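Local atomic coordinates of beta-glucuronidase (PDB entry 6U7J), a protein that hydrolyses beta-D-glucuronides as a family 2 glycoside hydrolase of a gut bacterium, an activity linked to the reactivation of estrogens from their conjugates. Residues T193-T205 against V214-F226. Numbering follows the deposited sequence.
Sequences TPKEYIEDISVRT and VHYEIKTNAEEKF. Unlike the reference sequence in segment 214-226: Phe226 (reference Ser).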
loop_
_atom_site.group_PDB
_atom_site.type_symbol
_atom_site.label_atom_id
_atom_site.label_comp_id
_atom_site.label_asym_id
_atom_site.label_seq_id
_atom_site.Cartn_x
_atom_site.Cartn_y
_atom_site.Cartn_z
ATOM N N THR B 193 -20.783 46.541 -13.839
ATOM C CA THR B 193 -22.058 46.655 -14.538
ATOM C C THR B 193 -22.359 48.129 -14.782
ATOM O O THR B 193 -21.756 49.011 -14.152
ATOM C CB THR B 193 -23.247 46.047 -13.771
ATOM O OG1 THR B 193 -23.630 46.908 -12.691
ATOM C CG2 THR B 193 -22.973 44.619 -13.245
ATOM N N PRO B 194 -23.295 48.428 -15.689
ATOM C CA PRO B 194 -23.856 49.784 -15.747
ATOM C C PRO B 194 -24.527 50.145 -14.428
ATOM O O PRO B 194 -24.928 49.273 -13.648
ATOM C CB PRO B 194 -24.877 49.703 -16.889
ATOM C CG PRO B 194 -24.403 48.557 -17.747
ATOM C CD PRO B 194 -23.801 47.574 -16.785
ATOM N N LYS B 195 -24.651 51.458 -14.178
ATOM C CA LYS B 195 -25.244 51.906 -12.920
ATOM C C LYS B 195 -26.743 51.630 -12.847
ATOM O O LYS B 195 -27.294 51.542 -11.744
ATOM C CB LYS B 195 -24.967 53.391 -12.700
ATOM C CG LYS B 195 -23.492 53.725 -12.683
ATOM C CD LYS B 195 -23.126 54.650 -11.535
ATOM C CE LYS B 195 -21.601 54.728 -11.371
ATOM N NZ LYS B 195 -21.148 55.962 -10.655
ATOM N N GLU B 196 -27.413 51.473 -13.980
ATOM C CA GLU B 196 -28.789 50.992 -13.998
ATOM C C GLU B 196 -28.753 49.581 -14.559
ATOM O O GLU B 196 -28.324 49.384 -15.702
ATOM C CB GLU B 196 -29.699 51.901 -14.831
ATOM C CG GLU B 196 -29.570 53.391 -14.494
ATOM C CD GLU B 196 -30.721 54.233 -15.070
ATOM O OE1 GLU B 196 -31.163 55.192 -14.390
ATOM O OE2 GLU B 196 -31.176 53.936 -16.204
ATOM N N TYR B 197 -29.202 48.607 -13.767
ATOM C CA TYR B 197 -28.800 47.233 -14.026
ATOM C C TYR B 197 -29.808 46.235 -13.474
ATOM O O TYR B 197 -30.606 46.534 -12.574
ATOM C CB TYR B 197 -27.430 46.952 -13.405
ATOM C CG TYR B 197 -27.487 46.907 -11.899
ATOM C CD1 TYR B 197 -27.411 48.081 -11.150
ATOM C CD2 TYR B 197 -27.629 45.697 -11.221
ATOM C CE1 TYR B 197 -27.462 48.049 -9.775
ATOM C CE2 TYR B 197 -27.687 45.656 -9.840
ATOM C CZ TYR B 197 -27.607 46.833 -9.123
ATOM O OH TYR B 197 -27.659 46.805 -7.751
ATOM N N ILE B 198 -29.699 45.011 -13.984
ATOM C CA ILE B 198 -30.548 43.904 -13.566
ATOM C C ILE B 198 -30.008 43.332 -12.259
ATOM O O ILE B 198 -28.851 42.894 -12.194
ATOM C CB ILE B 198 -30.617 42.833 -14.662
ATOM C CG1 ILE B 198 -31.197 43.442 -15.945
ATOM C CG2 ILE B 198 -31.429 41.637 -14.198
ATOM C CD1 ILE B 198 -30.681 42.789 -17.218
ATOM N N GLU B 199 -30.849 43.331 -11.218
ATOM C CA GLU B 199 -30.494 42.867 -9.878
ATOM C C GLU B 199 -30.816 41.388 -9.647
ATOM O O GLU B 199 -29.988 40.652 -9.099
ATOM C CB GLU B 199 -31.218 43.698 -8.815
ATOM C CG GLU B 199 -31.058 45.207 -8.950
ATOM C CD GLU B 199 -31.801 45.977 -7.855
ATOM O OE1 GLU B 199 -32.893 45.544 -7.442
ATOM O OE2 GLU B 199 -31.285 47.013 -7.394
ATOM N N ASP B 200 -32.015 40.943 -10.021
ATOM C CA ASP B 200 -32.470 39.603 -9.677
ATOM C C ASP B 200 -33.398 39.067 -10.761
ATOM O O ASP B 200 -34.161 39.820 -11.371
ATOM C CB ASP B 200 -33.186 39.602 -8.323
ATOM C CG ASP B 200 -33.297 38.216 -7.721
ATOM O OD1 ASP B 200 -32.898 37.239 -8.391
ATOM O OD2 ASP B 200 -33.783 38.102 -6.572
ATOM N N ILE B 201 -33.320 37.755 -10.989
ATOM C CA ILE B 201 -34.150 37.033 -11.948
ATOM C C ILE B 201 -34.657 35.768 -11.276
ATOM O O ILE B 201 -33.865 35.009 -10.706
ATOM C CB ILE B 201 -33.373 36.643 -13.220
ATOM C CG1 ILE B 201 -32.655 37.832 -13.847
ATOM C CG2 ILE B 201 -34.294 35.939 -14.230
ATOM C CD1 ILE B 201 -31.611 37.384 -14.862
ATOM N N SER B 202 -35.962 35.517 -11.372
ATOM C CA SER B 202 -36.547 34.240 -10.975
ATOM C C SER B 202 -37.348 33.652 -12.129
ATOM O O SER B 202 -38.165 34.352 -12.744
ATOM C CB SER B 202 -37.432 34.389 -9.739
ATOM O OG SER B 202 -36.767 35.128 -8.745
ATOM N N VAL B 203 -37.110 32.373 -12.416
ATOM C CA VAL B 203 -37.814 31.636 -13.463
ATOM C C VAL B 203 -38.449 30.400 -12.844
ATOM O O VAL B 203 -37.808 29.696 -12.054
ATOM C CB VAL B 203 -36.876 31.240 -14.619
ATOM C CG1 VAL B 203 -37.669 30.657 -15.777
ATOM C CG2 VAL B 203 -36.066 32.447 -15.085
ATOM N N ARG B 204 -39.718 30.170 -13.175
ATOM C CA ARG B 204 -40.436 28.943 -12.860
ATOM C C ARG B 204 -41.129 28.472 -14.124
ATOM O O ARG B 204 -41.572 29.287 -14.941
ATOM C CB ARG B 204 -41.434 29.147 -11.719
ATOM C CG ARG B 204 -40.790 29.838 -10.515
ATOM C CD ARG B 204 -41.694 29.933 -9.289
ATOM N NE ARG B 204 -42.768 30.935 -9.418
ATOM C CZ ARG B 204 -42.634 32.224 -9.757
ATOM N NH1 ARG B 204 -41.445 32.767 -10.009
ATOM N NH2 ARG B 204 -43.719 32.990 -9.829
ATOM N N THR B 205 -41.182 27.160 -14.309
ATOM C CA THR B 205 -41.740 26.598 -15.523
ATOM C C THR B 205 -42.852 25.619 -15.178
ATOM O O THR B 205 -42.840 24.981 -14.120
ATOM C CB THR B 205 -40.657 25.898 -16.370
ATOM O OG1 THR B 205 -40.060 24.829 -15.620
ATOM C CG2 THR B 205 -39.572 26.893 -16.777
ATOM N N VAL B 214 -43.113 29.522 -19.459
ATOM C CA VAL B 214 -42.009 30.126 -18.723
ATOM C C VAL B 214 -42.535 31.354 -17.988
ATOM O O VAL B 214 -42.866 32.367 -18.611
ATOM C CB VAL B 214 -40.844 30.496 -19.647
ATOM C CG1 VAL B 214 -39.723 31.147 -18.835
ATOM C CG2 VAL B 214 -40.340 29.275 -20.369
ATOM N N HIS B 215 -42.622 31.256 -16.664
ATOM C CA HIS B 215 -42.935 32.391 -15.806
ATOM C C HIS B 215 -41.623 33.012 -15.346
ATOM O O HIS B 215 -40.801 32.328 -14.725
ATOM C CB HIS B 215 -43.751 31.965 -14.583
ATOM C CG HIS B 215 -45.017 31.236 -14.905
ATOM N ND1 HIS B 215 -45.048 30.101 -15.687
ATOM C CD2 HIS B 215 -46.297 31.469 -14.527
ATOM C CE1 HIS B 215 -46.295 29.674 -15.790
ATOM N NE2 HIS B 215 -47.072 30.485 -15.094
ATOM N N TYR B 216 -41.423 34.296 -15.632
ATOM C CA TYR B 216 -40.211 34.973 -15.199
ATOM C C TYR B 216 -40.557 36.273 -14.494
ATOM O O TYR B 216 -41.622 36.854 -14.705
ATOM C CB TYR B 216 -39.256 35.242 -16.370
ATOM C CG TYR B 216 -39.698 36.320 -17.329
ATOM C CD1 TYR B 216 -39.489 37.667 -17.044
ATOM C CD2 TYR B 216 -40.295 35.993 -18.539
ATOM C CE1 TYR B 216 -39.893 38.655 -17.925
ATOM C CE2 TYR B 216 -40.693 36.972 -19.430
ATOM C CZ TYR B 216 -40.490 38.298 -19.118
ATOM O OH TYR B 216 -40.888 39.271 -19.999
ATOM N N GLU B 217 -39.621 36.728 -13.663
ATOM C CA GLU B 217 -39.761 37.968 -12.910
ATOM C C GLU B 217 -38.377 38.578 -12.741
ATOM O O GLU B 217 -37.468 37.928 -12.209
ATOM C CB GLU B 217 -40.419 37.722 -11.554
ATOM C CG GLU B 217 -40.566 38.968 -10.698
ATOM C CD GLU B 217 -41.291 38.680 -9.392
ATOM O OE1 GLU B 217 -41.477 39.614 -8.581
ATOM O OE2 GLU B 217 -41.678 37.508 -9.181
ATOM N N ILE B 218 -38.226 39.820 -13.194
ATOM C CA ILE B 218 -36.946 40.503 -13.266
ATOM C C ILE B 218 -36.995 41.725 -12.352
ATOM O O ILE B 218 -38.039 42.370 -12.211
ATOM C CB ILE B 218 -36.621 40.892 -14.718
ATOM C CG1 ILE B 218 -36.668 39.643 -15.600
ATOM C CG2 ILE B 218 -35.262 41.581 -14.822
ATOM C CD1 ILE B 218 -36.602 39.926 -17.083
ATOM N N LYS B 219 -35.869 42.018 -11.710
ATOM C CA LYS B 219 -35.760 43.102 -10.753
ATOM C C LYS B 219 -34.578 43.958 -11.169
ATOM O O LYS B 219 -33.486 43.437 -11.399
ATOM C CB LYS B 219 -35.584 42.553 -9.335
ATOM C CG LYS B 219 -35.492 43.571 -8.211
ATOM C CD LYS B 219 -35.469 42.817 -6.851
ATOM C CE LYS B 219 -34.523 43.444 -5.805
ATOM N NZ LYS B 219 -34.974 43.242 -4.381
ATOM N N THR B 220 -34.815 45.256 -11.328
ATOM C CA THR B 220 -33.778 46.236 -11.610
ATOM C C THR B 220 -33.807 47.323 -10.543
ATOM O O THR B 220 -34.721 47.393 -9.717
ATOM C CB THR B 220 -33.960 46.874 -12.994
ATOM O OG1 THR B 220 -34.951 47.906 -12.911
ATOM C CG2 THR B 220 -34.377 45.850 -14.028
ATOM N N ASN B 221 -32.787 48.182 -10.570
ATOM C CA ASN B 221 -32.752 49.357 -9.715
ATOM C C ASN B 221 -33.357 50.590 -10.391
ATOM O O ASN B 221 -33.069 51.710 -9.968
ATOM C CB ASN B 221 -31.316 49.646 -9.256
ATOM C CG ASN B 221 -30.409 50.091 -10.390
ATOM O OD1 ASN B 221 -30.581 49.682 -11.534
ATOM N ND2 ASN B 221 -29.429 50.934 -10.073
ATOM N N ALA B 222 -34.190 50.402 -11.434
ATOM C CA ALA B 222 -34.945 51.475 -12.109
ATOM C C ALA B 222 -36.179 50.838 -12.766
ATOM O O ALA B 222 -36.251 50.632 -13.984
ATOM C CB ALA B 222 -34.083 52.227 -13.127
ATOM N N GLU B 223 -37.185 50.533 -11.936
ATOM C CA GLU B 223 -38.347 49.727 -12.322
ATOM C C GLU B 223 -39.314 50.413 -13.289
ATOM O O GLU B 223 -40.530 50.190 -13.201
ATOM C CB GLU B 223 -39.141 49.320 -11.074
ATOM C CG GLU B 223 -38.319 48.769 -9.921
ATOM C CD GLU B 223 -38.957 47.536 -9.279
ATOM O OE1 GLU B 223 -38.198 46.671 -8.786
ATOM O OE2 GLU B 223 -40.211 47.439 -9.261
ATOM N N GLU B 224 -38.821 51.250 -14.195
ATOM C CA GLU B 224 -39.695 52.009 -15.087
ATOM C C GLU B 224 -39.120 52.221 -16.473
ATOM O O GLU B 224 -39.892 52.481 -17.403
ATOM C CB GLU B 224 -40.040 53.382 -14.490
ATOM C CG GLU B 224 -38.833 54.230 -14.079
ATOM C CD GLU B 224 -38.093 53.679 -12.870
ATOM O OE1 GLU B 224 -36.894 53.995 -12.705
ATOM O OE2 GLU B 224 -38.714 52.930 -12.083
ATOM N N LYS B 225 -37.808 52.142 -16.655
ATOM C CA LYS B 225 -37.278 52.132 -18.003
ATOM C C LYS B 225 -37.706 50.848 -18.707
ATOM O O LYS B 225 -38.169 49.886 -18.086
ATOM C CB LYS B 225 -35.760 52.283 -17.981
ATOM C CG LYS B 225 -35.278 53.390 -17.046
ATOM C CD LYS B 225 -35.489 54.777 -17.639
ATOM C CE LYS B 225 -34.751 55.845 -16.824
ATOM N NZ LYS B 225 -33.262 55.804 -17.015
ATOM N N PHE B 226 -37.565 50.853 -20.024
ATOM C CA PHE B 226 -38.108 49.787 -20.849
ATOM C C PHE B 226 -37.156 48.599 -20.848
ATOM O O PHE B 226 -35.935 48.766 -20.782
ATOM C CB PHE B 226 -38.355 50.295 -22.275
ATOM C CG PHE B 226 -39.307 51.477 -22.348
ATOM C CD1 PHE B 226 -40.529 51.366 -23.000
ATOM C CD2 PHE B 226 -38.978 52.699 -21.765
ATOM C CE1 PHE B 226 -41.404 52.449 -23.063
ATOM C CE2 PHE B 226 -39.844 53.776 -21.820
ATOM C CZ PHE B 226 -41.059 53.653 -22.472
#
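Asn221 reaches across to the chain at 195-197 and grips it with both ends of its amide. Asn221 ND2 donates to Lys195 O (2.8 Å) in the plane of that carbonyl. Asn221 OD1 accepts from Tyr197 N, also at 2.8 Å. With chi1 at 68°, the Asn221 side chain folds back over its own backbone, which brings the amide beside the Tyr197 ring, with the two planes 47° apart. Two bonds thus fix the rotation of this amide. Nearby, Glu196 OE2 forms a salt bridge with Lys225 NZ (2.9 Å) through its syn lone pair.

Lys219 marks an irregularity in the pairing. Lys219 O accepts from two successive amides, Glu199 N at 2.6 Å and Asp200 N at 3.2 Å. The Lys219 side chain runs past Glu199, whose OE1 lies 3.1 Å from Lys219 CE, and Lys219 CB packs on Asp200 CB. Asp200 OD1 forms a salt bridge with Lys404, and Asp200 OD2 a hydrogen bond with Gln401.

From there the antiparallel ladder is regular to Thr205 and Val214; Arg204 and His215 exchange two backbone bonds. The His215 side chain lies near Arg204 O, while its ND1 bonds to Met213 O. On the other face, Ile198 CG2 meets Ile218 CG2 at 3.9 Å, and both isoleucines pack on Ile269 of strand 265-271. This is a beta hairpin with a classic bulge, forming part of the beta sandwich characteristic of the immunoglobulin-like domain of family 2 glycoside hydrolases.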